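Local coordinates for protein gamma-glutamyl-gamma-aminobutyrate hydrolase PuuD (PDB 6VTV) that hydrolyses the gamma-glutamyl linkage of gamma-glutamyl-gamma-aminobutyrate, releasing glutamate and 4-aminobutanoate in the last step of putrescine degradation, at residues 141-146 with 159-164; 201-204 with 208-211; 123-128 with 189-194. All coordinates share one frame; numbering follows the deposited sequence.

Contact 1. Residues 141-146 with 159-164; sequences ELLEHR and PSHEVQ. With MN (manganese (II) ion), chain D.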
# COMPACT_ATOMS: atom_id res chain seq x y z
N GLU B 141 -11.78 -16.23 33.47
CA GLU B 141 -12.46 -17.37 32.86
C GLU B 141 -11.92 -17.72 31.47
O GLU B 141 -12.41 -18.68 30.87
CB GLU B 141 -13.96 -17.09 32.76
CG GLU B 141 -14.32 -15.79 32.04
CD GLU B 141 -14.21 -14.57 32.93
OE1 GLU B 141 -14.40 -13.44 32.42
OE2 GLU B 141 -13.93 -14.73 34.13
N LEU B 142 -10.94 -16.98 30.97
CA LEU B 142 -10.51 -17.11 29.58
C LEU B 142 -9.12 -17.72 29.49
O LEU B 142 -8.33 -17.68 30.44
CB LEU B 142 -10.52 -15.75 28.88
CG LEU B 142 -11.89 -15.06 28.81
CD1 LEU B 142 -11.79 -13.76 28.02
CD2 LEU B 142 -12.92 -15.99 28.19
N LEU B 143 -8.83 -18.29 28.33
CA LEU B 143 -7.50 -18.79 28.02
C LEU B 143 -6.55 -17.62 27.76
O LEU B 143 -6.95 -16.46 27.65
CB LEU B 143 -7.54 -19.71 26.80
CG LEU B 143 -8.57 -20.83 26.79
CD1 LEU B 143 -8.75 -21.38 25.38
CD2 LEU B 143 -8.17 -21.94 27.75
N GLU B 144 -5.26 -17.94 27.65
CA GLU B 144 -4.27 -16.95 27.25
C GLU B 144 -4.27 -16.86 25.74
O GLU B 144 -3.75 -17.74 25.04
CB GLU B 144 -2.89 -17.32 27.79
CG GLU B 144 -1.80 -16.31 27.43
CD GLU B 144 -2.17 -14.89 27.81
OE1 GLU B 144 -2.07 -14.55 29.01
OE2 GLU B 144 -2.58 -14.12 26.91
N HIS B 145 -4.87 -15.79 25.21
CA HIS B 145 -5.00 -15.62 23.77
C HIS B 145 -3.83 -14.86 23.15
O HIS B 145 -3.74 -14.81 21.92
CB HIS B 145 -6.31 -14.89 23.45
CG HIS B 145 -7.53 -15.75 23.61
ND1 HIS B 145 -8.02 -16.55 22.60
CD2 HIS B 145 -8.35 -15.94 24.67
CE1 HIS B 145 -9.09 -17.19 23.03
NE2 HIS B 145 -9.32 -16.84 24.28
N ARG B 146 -2.94 -14.29 23.95
CA ARG B 146 -1.80 -13.57 23.43
C ARG B 146 -0.66 -14.52 23.09
O ARG B 146 -0.52 -15.60 23.68
CB ARG B 146 -1.30 -12.53 24.43
CG ARG B 146 -2.28 -11.42 24.72
CD ARG B 146 -1.82 -10.59 25.90
NE ARG B 146 -1.68 -11.40 27.11
CZ ARG B 146 -1.30 -10.92 28.29
NH1 ARG B 146 -1.01 -9.64 28.42
NH2 ARG B 146 -1.20 -11.74 29.33
N PRO B 159 -0.01 -23.06 16.26
CA PRO B 159 -1.33 -23.35 16.84
C PRO B 159 -1.36 -23.05 18.33
O PRO B 159 -0.43 -23.37 19.07
CB PRO B 159 -1.52 -24.84 16.56
CG PRO B 159 -0.73 -25.09 15.33
CD PRO B 159 0.46 -24.16 15.40
N SER B 160 -2.44 -22.41 18.77
CA SER B 160 -2.56 -21.94 20.14
C SER B 160 -3.72 -22.57 20.89
O SER B 160 -3.55 -23.06 22.01
CB SER B 160 -2.70 -20.41 20.16
OG SER B 160 -2.51 -19.89 21.47
N HIS B 161 -4.91 -22.57 20.29
CA HIS B 161 -6.09 -23.15 20.92
C HIS B 161 -7.06 -23.57 19.82
O HIS B 161 -6.91 -23.21 18.65
CB HIS B 161 -6.75 -22.17 21.89
CG HIS B 161 -7.23 -20.90 21.24
ND1 HIS B 161 -8.32 -20.87 20.39
CD2 HIS B 161 -6.76 -19.64 21.30
CE1 HIS B 161 -8.50 -19.63 19.97
NE2 HIS B 161 -7.57 -18.86 20.51
N GLU B 162 -8.06 -24.35 20.21
CA GLU B 162 -9.07 -24.79 19.26
C GLU B 162 -10.22 -23.78 19.20
O GLU B 162 -10.36 -22.90 20.05
CB GLU B 162 -9.60 -26.17 19.64
CG GLU B 162 -8.53 -27.22 19.83
CD GLU B 162 -9.07 -28.51 20.41
OE1 GLU B 162 -9.38 -29.43 19.62
OE2 GLU B 162 -9.19 -28.61 21.64
N VAL B 163 -11.04 -23.92 18.16
CA VAL B 163 -12.29 -23.19 18.03
C VAL B 163 -13.35 -24.16 17.53
O VAL B 163 -13.06 -25.10 16.79
CB VAL B 163 -12.18 -21.97 17.08
CG1 VAL B 163 -11.28 -20.90 17.68
CG2 VAL B 163 -11.67 -22.40 15.73
N GLN B 164 -14.59 -23.93 17.96
CA GLN B 164 -15.72 -24.76 17.56
C GLN B 164 -16.67 -23.94 16.71
O GLN B 164 -17.13 -22.87 17.13
CB GLN B 164 -16.45 -25.32 18.78
CG GLN B 164 -17.62 -26.21 18.44
CD GLN B 164 -17.91 -27.24 19.52
OE1 GLN B 164 -18.88 -27.11 20.27
NE2 GLN B 164 -17.06 -28.26 19.61
MN MN D . -7.57 -16.58 20.36
O HOH W 1 -4.08 -20.27 23.67
O HOH W 2 -1.10 -17.75 21.75
O HOH W 3 -7.28 -16.62 18.08

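Contact 2. Residues 201-204 with 208-211; sequences EARS and LVEA. With MN (manganese (II) ion), chain D.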
# COMPACT_ATOMS: atom_id res chain seq x y z
N GLU B 201 -19.81 -17.13 14.55
CA GLU B 201 -19.35 -18.21 13.67
C GLU B 201 -18.54 -19.27 14.39
O GLU B 201 -18.63 -20.45 14.03
CB GLU B 201 -18.52 -17.63 12.52
CG GLU B 201 -19.33 -16.87 11.49
CD GLU B 201 -20.06 -17.78 10.53
OE1 GLU B 201 -19.79 -19.00 10.53
OE2 GLU B 201 -20.92 -17.28 9.77
N ALA B 202 -17.75 -18.90 15.40
CA ALA B 202 -16.93 -19.86 16.12
C ALA B 202 -16.56 -19.30 17.48
O ALA B 202 -16.55 -18.08 17.69
CB ALA B 202 -15.66 -20.23 15.33
N ARG B 203 -16.26 -20.20 18.41
CA ARG B 203 -15.85 -19.84 19.76
C ARG B 203 -14.69 -20.71 20.21
O ARG B 203 -14.62 -21.89 19.88
CB ARG B 203 -16.99 -19.99 20.78
CG ARG B 203 -18.21 -19.13 20.54
CD ARG B 203 -19.24 -19.40 21.63
NE ARG B 203 -20.46 -18.61 21.46
CZ ARG B 203 -20.68 -17.44 22.05
NH1 ARG B 203 -19.76 -16.91 22.84
NH2 ARG B 203 -21.82 -16.79 21.84
N SER B 204 -13.78 -20.11 20.98
CA SER B 204 -12.77 -20.87 21.69
C SER B 204 -13.42 -21.63 22.84
O SER B 204 -14.54 -21.32 23.24
CB SER B 204 -11.66 -19.94 22.20
OG SER B 204 -12.18 -18.69 22.63
N LEU B 208 -15.09 -17.39 24.29
CA LEU B 208 -14.76 -16.16 23.58
C LEU B 208 -15.09 -16.30 22.10
O LEU B 208 -14.75 -17.30 21.46
CB LEU B 208 -13.28 -15.83 23.75
CG LEU B 208 -12.84 -14.50 23.12
CD1 LEU B 208 -13.26 -13.32 23.99
CD2 LEU B 208 -11.34 -14.48 22.86
N VAL B 209 -15.76 -15.28 21.55
CA VAL B 209 -16.10 -15.29 20.13
C VAL B 209 -14.82 -15.10 19.32
O VAL B 209 -14.10 -14.11 19.49
CB VAL B 209 -17.13 -14.20 19.82
CG1 VAL B 209 -17.34 -14.10 18.32
CG2 VAL B 209 -18.45 -14.49 20.52
N GLU B 210 -14.54 -16.06 18.44
CA GLU B 210 -13.34 -16.02 17.61
C GLU B 210 -13.64 -15.79 16.14
O GLU B 210 -12.71 -15.64 15.34
CB GLU B 210 -12.54 -17.32 17.78
CG GLU B 210 -11.76 -17.40 19.08
CD GLU B 210 -10.31 -16.95 18.93
OE1 GLU B 210 -9.78 -17.04 17.80
OE2 GLU B 210 -9.71 -16.51 19.93
N ALA B 211 -14.92 -15.76 15.75
CA ALA B 211 -15.29 -15.53 14.36
C ALA B 211 -16.73 -15.05 14.30
O ALA B 211 -17.58 -15.56 15.04
CB ALA B 211 -15.11 -16.79 13.51
MN MN D . -7.57 -16.58 20.36
O HOH W 3 -7.28 -16.62 18.08

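Contact 3. Residues 123-128 with 189-194; sequences ELVVAT and QGAKVV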
# COMPACT_ATOMS: atom_id res chain seq x y z
N GLU B 123 -12.65 -4.67 14.37
CA GLU B 123 -13.22 -3.55 13.63
C GLU B 123 -14.64 -3.86 13.19
O GLU B 123 -15.52 -2.99 13.24
CB GLU B 123 -12.34 -3.20 12.43
CG GLU B 123 -11.05 -2.49 12.81
CD GLU B 123 -10.06 -2.44 11.66
OE1 GLU B 123 -10.21 -3.21 10.70
OE2 GLU B 123 -9.12 -1.62 11.73
N LEU B 124 -14.89 -5.10 12.74
CA LEU B 124 -16.24 -5.49 12.34
C LEU B 124 -17.21 -5.42 13.51
O LEU B 124 -18.33 -4.92 13.38
CB LEU B 124 -16.22 -6.91 11.76
CG LEU B 124 -16.56 -7.10 10.28
CD1 LEU B 124 -16.95 -8.55 10.02
CD2 LEU B 124 -17.68 -6.16 9.86
N VAL B 125 -16.78 -5.92 14.68
CA VAL B 125 -17.65 -5.93 15.85
C VAL B 125 -17.99 -4.51 16.28
O VAL B 125 -19.15 -4.20 16.58
CB VAL B 125 -16.99 -6.73 16.99
CG1 VAL B 125 -17.75 -6.54 18.29
CG2 VAL B 125 -16.90 -8.20 16.62
N VAL B 126 -16.99 -3.63 16.29
CA VAL B 126 -17.23 -2.26 16.73
C VAL B 126 -18.05 -1.49 15.70
O VAL B 126 -18.92 -0.69 16.05
CB VAL B 126 -15.90 -1.56 17.04
CG1 VAL B 126 -16.11 -0.07 17.31
CG2 VAL B 126 -15.23 -2.22 18.24
N ALA B 127 -17.79 -1.73 14.41
CA ALA B 127 -18.48 -0.96 13.37
C ALA B 127 -19.97 -1.24 13.35
O ALA B 127 -20.76 -0.37 12.96
CB ALA B 127 -17.87 -1.26 12.00
N THR B 128 -20.39 -2.44 13.75
CA THR B 128 -21.79 -2.83 13.72
C THR B 128 -22.49 -2.65 15.06
O THR B 128 -23.62 -3.12 15.22
CB THR B 128 -21.92 -4.27 13.23
OG1 THR B 128 -21.01 -5.11 13.96
CG2 THR B 128 -21.60 -4.36 11.75
N GLN B 189 -6.96 -8.37 23.03
CA GLN B 189 -8.33 -7.89 23.05
C GLN B 189 -9.22 -8.88 22.30
O GLN B 189 -8.74 -9.72 21.53
CB GLN B 189 -8.44 -6.49 22.41
CG GLN B 189 -7.58 -5.44 23.10
CD GLN B 189 -8.03 -4.03 22.79
OE1 GLN B 189 -8.76 -3.79 21.82
NE2 GLN B 189 -7.60 -3.07 23.61
N GLY B 190 -10.52 -8.79 22.56
CA GLY B 190 -11.46 -9.70 21.93
C GLY B 190 -12.87 -9.16 22.00
O GLY B 190 -13.14 -8.14 22.64
N ALA B 191 -13.77 -9.86 21.32
CA ALA B 191 -15.17 -9.44 21.28
C ALA B 191 -15.80 -9.58 22.66
O ALA B 191 -15.66 -10.62 23.32
CB ALA B 191 -15.94 -10.27 20.26
N LYS B 192 -16.49 -8.53 23.10
CA LYS B 192 -17.23 -8.58 24.35
C LYS B 192 -18.72 -8.72 24.06
O LYS B 192 -19.30 -9.79 24.28
CB LYS B 192 -16.97 -7.32 25.19
CG LYS B 192 -17.65 -7.32 26.54
CD LYS B 192 -17.00 -6.32 27.49
CE LYS B 192 -17.08 -4.91 26.95
NZ LYS B 192 -16.36 -3.94 27.82
N VAL B 193 -19.33 -7.66 23.56
CA VAL B 193 -20.71 -7.68 23.11
C VAL B 193 -20.71 -7.72 21.58
O VAL B 193 -20.01 -6.94 20.94
CB VAL B 193 -21.50 -6.46 23.62
CG1 VAL B 193 -22.75 -6.24 22.79
CG2 VAL B 193 -21.85 -6.64 25.09
N VAL B 194 -21.48 -8.65 21.02
CA VAL B 194 -21.63 -8.77 19.57
C VAL B 194 -23.04 -8.32 19.21
O VAL B 194 -24.02 -8.78 19.81
CB VAL B 194 -21.36 -10.21 19.10
CG1 VAL B 194 -21.83 -10.39 17.67
CG2 VAL B 194 -19.87 -10.52 19.21

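Contact 1. Residues 141-146 with 159-164
The imidazole of H145 receives H161 at its edge, NE2 of H161 lying near the plane of the H145 ring, while L143 CD1 and H145 ND1 both reach the H161 ring obliquely. The two planes stand at 77°, and at the edge of the H161 ring, in its plane, lie V163 CG1 and a water. H145 ND1 and H161 NE2 are 3.1 Å apart without a hydrogen bond, because both are ligands of one manganese ion, each nitrogen 2.3 Å from the metal. S185, H187, E210 and a water complete this six-ligand site. H145 comes from a loop and H161 from strand 161-165; S160 and H161 both face V183 in a classic beta bulge. The H161 ring is fixed in rotation by its other nitrogen, ND1, which donates to E162 O at 2.9 Å; H145 NE2 is likewise held, by D206. With CG between the backbone N and the carbonyl carbon (chi1 61°), the H161 ring is carried toward the loop, and L143 CD1 rests 4.1 Å from H161 CB. Away from the metal, one water donates to both E144 O and S160 OG, and a second accepts from S160 OG while donating to R146 O.

Contact 2. Residues 201-204 with 208-211
Strands 201-203 and 209-211 run antiparallel as the two arms of a beta hairpin, their short axes at 139° and 4.5 Å apart at the closest. A classic beta bulge breaks the register: E210 and A211 both face A202. A202 O therefore takes a bond from E210 N at 2.9 Å and a weak one from A211 N, while A211 O accepts from E201 N at 2.8 Å and weakly from A202 N. Nearer the turn, S204 N donates to L208 O at 3.0 Å, and R203 CA adds a CA-H...O contact to the same oxygen.

On one face of the sheet A202 CB meets A211 CB at 3.9 Å, and L171 of helix 170-174 packs on both. R203 and V209 are paired on the other face. The arginine chain is extended from CG to NE, and V209 CG2 lies over one face of its guanidinium, 3.6 Å from NH1, which is hydrogen-bonded to G207 O. S204 OG sits 3.3 Å from L208 CB and is held by D206, in the turn between the strands.

E210 points its CB toward the partner strand, then bends at chi2 (-95°) so that its carboxylate reaches the manganese. OE2 binds the ion at 2.2 Å, whereas OE1 accepts a hydrogen bond from a water that is itself a metal ligand. One carboxylate thus binds the ion and also accepts from its water, which probably helps to orient that water, and its negative charge probably offsets part of the charge of the cation.

Contact 3. Residues 123-128 with 189-194
The last turn of helix 119-127 sets V125 against A191 and V193 of segment 189-194, the backbones coming nearest at the CA atoms of V125 and V194, 6.1 Å apart, with no hydrogen bond between them. In the class I glutamine amidotransferase-like fold of the peptidase C26 family, this is the helix that follows the nucleophile elbow, and it begins directly after C118, the predicted nucleophile. Segment 189-194 contributes strand 190-191, which pairs with strand 132-133 in a small antiparallel sheet; beyond that pair, K192 and V193 both face S131 in a classic beta bulge.

V125 carries the contact, and its two methyls divide the work. CG1, anti to the backbone N (chi1 169°), comes up to the carbonyl oxygen of V193 at 3.5 Å, a van der Waals approach to a backbone atom. CG2 takes the other direction and meets the methyl of A191, the two carbons 4.3 Å apart. V125 thus touches the segment at two places, one branch against the A191 methyl and the other against the main chain of V193. The buried surface is modest, 115 Å² in all, as expected when one valine faces so little opposing side chain. L198 of strand 198-203 also touches V125, so that the valine joins the segment to the main sheet as well.

Behind V125, other helix residues face different neighbours: L124 and A127 pack on I104 of helix 94-109, and V126 on L132. T128 is the first residue to leave helical backbone angles. Its main chain and its side chain converge on one acceptor: T128 N, at 3.2 Å, and T128 OG1, at 2.7 Å, reach L124 O from opposite faces of its carbonyl plane.

Overall arrangement
Contacts 1 and 2 meet at the manganese ion: H145 ND1 and H161 NE2 each lie 3.2 Å from E210 OE2, and the metal-bound water belongs to both. Their strands are neighbours in the main sheet, joined by a probable hydrogen bond from Q164 N to R203 O at 2.8 Å. Contact 3 touches contact 2 through A191, whose CB is 4.1 Å from V209 CB, but comes no nearer to contact 1 than about 6 Å between nearest atoms. Along the chain, contact 1 is nested inside the loop that contact 3 closes. The side chain of C118, the predicted nucleophile, lies about 8 Å from that of E210, consistent with the metal lying near the predicted active site.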